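Local coordinates for YjbQ family protein (Sulfolobus tokodaii, PDB 1VE0) that is of unknown function but binds zinc ions and belongs to the YjbQ (UPF0047) family, at residues D17-E23 with R113-E118. Sequence-based numbering, arbitrary orientation.
Sequences DSIDITE and RIILLE
Where strand 17-20 gives way to helix 22-28, a side-chain hydroxyl continues the strand ladder: the backbone N of Ile114 donates to Thr22 OG1 (2.9 Å, 160°), the position a carbonyl would fill in a longer strand. The same hydroxyl donates to Asp20 OD1 (2.6 Å), which also accepts from Thr22 N (3.0 Å), closing an Asx turn; Asp20 with chi1 t and Thr22 with chi1 m permit this. Before the turn, strands 17-20 and 113-118 run antiparallel (157° between directions, axes 4.6 Å apart). Asp17/Glu118 and Ile19/Leu116 are hydrogen-bonded pairs: Asp17 N to Glu118 O 3.1 Å, Glu118 N to Asp17 O 2.8 Å, Ile19 N to Leu116 O 3.0 Å, Leu116 N to Ile19 O 2.8 Å. Ser18/Leu117 and Asp20/Ile115 are non-hydrogen-bonded pairs, with CA atoms 4.7 and 4.6 Å apart. Ile21 N to Ile114 O (2.9 Å) carries the ladder to the N-cap residue. Strand 113-118 is the middle of three, since its other edge bonds to strand 46-51. Ile115 and Leu117 face helix 55-68; Ile21, its CG1 3.6 Å from Ile114 CG2, and Leu116 pack on strand 2-11 of the five-stranded sheet. At the more open end, Arg113 (chi1 to chi3 all m) directs NE to Asp20 OD2 (2.8 Å, 167°) and, more weakly, NH1 to Glu23 OE1 (3.3 Å), while Thr22 OG1 lies over one guanidinium face. Asp20 therefore divides its carboxylate, OD1 shaping the turn and OD2 pairing with Arg113, whose charge Glu23 also meets, so that the strand end, the helix start and the salt bridge all meet at Asp20.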
loop_
_atom_site.group_PDB
_atom_site.type_symbol
_atom_site.label_atom_id
_atom_site.label_comp_id
_atom_site.label_asym_id
_atom_site.label_seq_id
_atom_site.Cartn_x
_atom_site.Cartn_y
_atom_site.Cartn_z
ATOM N N ASP A 17 8.553 -6.025 -16.614
ATOM C CA ASP A 17 9.197 -4.781 -17.008
ATOM C C ASP A 17 9.035 -3.761 -15.888
ATOM O O ASP A 17 8.143 -3.883 -15.040
ATOM C CB ASP A 17 8.543 -4.261 -18.290
ATOM C CG ASP A 17 9.419 -3.286 -19.048
ATOM O OD1 ASP A 17 10.602 -3.117 -18.672
ATOM O OD2 ASP A 17 8.918 -2.702 -20.036
ATOM N N SER A 18 9.916 -2.774 -15.870
ATOM C CA SER A 18 9.853 -1.728 -14.857
ATOM C C SER A 18 10.127 -0.407 -15.562
ATOM O O SER A 18 11.113 -0.258 -16.279
ATOM C CB SER A 18 10.865 -1.993 -13.735
ATOM O OG SER A 18 12.135 -2.353 -14.241
ATOM N N ILE A 19 9.234 0.549 -15.366
ATOM C CA ILE A 19 9.366 1.832 -16.032
ATOM C C ILE A 19 9.269 3.004 -15.078
ATOM O O ILE A 19 8.322 3.086 -14.304
ATOM C CB ILE A 19 8.262 1.989 -17.098
ATOM C CG1 ILE A 19 8.422 0.904 -18.174
ATOM C CG2 ILE A 19 8.308 3.392 -17.703
ATOM C CD1 ILE A 19 7.319 0.917 -19.224
ATOM N N ASP A 20 10.245 3.909 -15.161
ATOM C CA ASP A 20 10.269 5.114 -14.335
ATOM C C ASP A 20 9.263 6.080 -14.970
ATOM O O ASP A 20 9.485 6.563 -16.078
ATOM C CB ASP A 20 11.673 5.727 -14.349
ATOM C CG ASP A 20 11.814 6.898 -13.390
ATOM O OD1 ASP A 20 10.803 7.562 -13.093
ATOM O OD2 ASP A 20 12.950 7.164 -12.943
ATOM N N ILE A 21 8.160 6.359 -14.279
ATOM C CA ILE A 21 7.137 7.242 -14.828
ATOM C C ILE A 21 7.067 8.596 -14.139
ATOM O O ILE A 21 6.108 9.337 -14.314
ATOM C CB ILE A 21 5.731 6.576 -14.768
ATOM C CG1 ILE A 21 5.401 6.160 -13.324
ATOM C CG2 ILE A 21 5.706 5.351 -15.673
ATOM C CD1 ILE A 21 3.968 5.652 -13.141
ATOM N N THR A 22 8.096 8.921 -13.364
ATOM C CA THR A 22 8.132 10.181 -12.626
ATOM C C THR A 22 7.855 11.429 -13.471
ATOM O O THR A 22 7.058 12.282 -13.084
ATOM C CB THR A 22 9.491 10.377 -11.944
ATOM O OG1 THR A 22 9.883 9.160 -11.292
ATOM C CG2 THR A 22 9.407 11.494 -10.912
ATOM N N GLU A 23 8.514 11.546 -14.618
ATOM C CA GLU A 23 8.313 12.725 -15.463
ATOM C C GLU A 23 6.862 12.888 -15.913
ATOM O O GLU A 23 6.320 14.005 -15.893
ATOM C CB GLU A 23 9.239 12.673 -16.688
ATOM C CG GLU A 23 10.713 12.511 -16.340
ATOM C CD GLU A 23 11.237 13.637 -15.452
ATOM O OE1 GLU A 23 12.291 13.446 -14.795
ATOM O OE2 GLU A 23 10.603 14.718 -15.418
ATOM N N ARG A 113 11.654 7.689 -7.010
ATOM C CA ARG A 113 11.115 7.813 -8.351
ATOM C C ARG A 113 9.800 7.026 -8.323
ATOM O O ARG A 113 9.618 6.133 -7.504
ATOM C CB ARG A 113 12.073 7.204 -9.380
ATOM C CG ARG A 113 13.477 7.855 -9.395
ATOM C CD ARG A 113 13.433 9.302 -9.845
ATOM N NE ARG A 113 13.139 9.424 -11.270
ATOM C CZ ARG A 113 13.104 10.578 -11.935
ATOM N NH1 ARG A 113 12.826 10.587 -13.232
ATOM N NH2 ARG A 113 13.347 11.728 -11.308
ATOM N N ILE A 114 8.880 7.384 -9.197
ATOM C CA ILE A 114 7.599 6.701 -9.274
ATOM C C ILE A 114 7.831 5.627 -10.325
ATOM O O ILE A 114 8.197 5.927 -11.453
ATOM C CB ILE A 114 6.506 7.681 -9.701
ATOM C CG1 ILE A 114 6.451 8.828 -8.677
ATOM C CG2 ILE A 114 5.146 6.950 -9.784
ATOM C CD1 ILE A 114 5.493 9.943 -9.036
ATOM N N ILE A 115 7.633 4.374 -9.944
ATOM C CA ILE A 115 7.889 3.269 -10.857
ATOM C C ILE A 115 6.699 2.363 -11.142
ATOM O O ILE A 115 5.982 1.965 -10.221
ATOM C CB ILE A 115 9.033 2.395 -10.284
ATOM C CG1 ILE A 115 10.307 3.239 -10.156
ATOM C CG2 ILE A 115 9.251 1.168 -11.159
ATOM C CD1 ILE A 115 11.334 2.662 -9.213
ATOM N N LEU A 116 6.487 2.033 -12.418
ATOM C CA LEU A 116 5.414 1.095 -12.767
ATOM C C LEU A 116 6.066 -0.282 -12.920
ATOM O O LEU A 116 7.050 -0.420 -13.633
ATOM C CB LEU A 116 4.725 1.487 -14.081
ATOM C CG LEU A 116 3.848 0.401 -14.738
ATOM C CD1 LEU A 116 2.668 0.058 -13.852
ATOM C CD2 LEU A 116 3.354 0.898 -16.080
ATOM N N LEU A 117 5.529 -1.291 -12.234
ATOM C CA LEU A 117 6.062 -2.650 -12.315
ATOM C C LEU A 117 5.047 -3.476 -13.093
ATOM O O LEU A 117 3.867 -3.520 -12.743
ATOM C CB LEU A 117 6.290 -3.254 -10.913
ATOM C CG LEU A 117 7.391 -2.629 -10.028
ATOM C CD1 LEU A 117 7.487 -3.423 -8.712
ATOM C CD2 LEU A 117 8.752 -2.663 -10.751
ATOM N N GLU A 118 5.522 -4.108 -14.159
ATOM C CA GLU A 118 4.701 -4.916 -15.058
ATOM C C GLU A 118 5.018 -6.391 -14.843
ATOM O O GLU A 118 6.184 -6.778 -14.790
ATOM C CB GLU A 118 5.021 -4.496 -16.501
ATOM C CG GLU A 118 4.456 -5.367 -17.614
ATOM C CD GLU A 118 2.952 -5.318 -17.701
ATOM O OE1 GLU A 118 2.297 -6.017 -16.895
ATOM O OE2 GLU A 118 2.424 -4.574 -18.568
#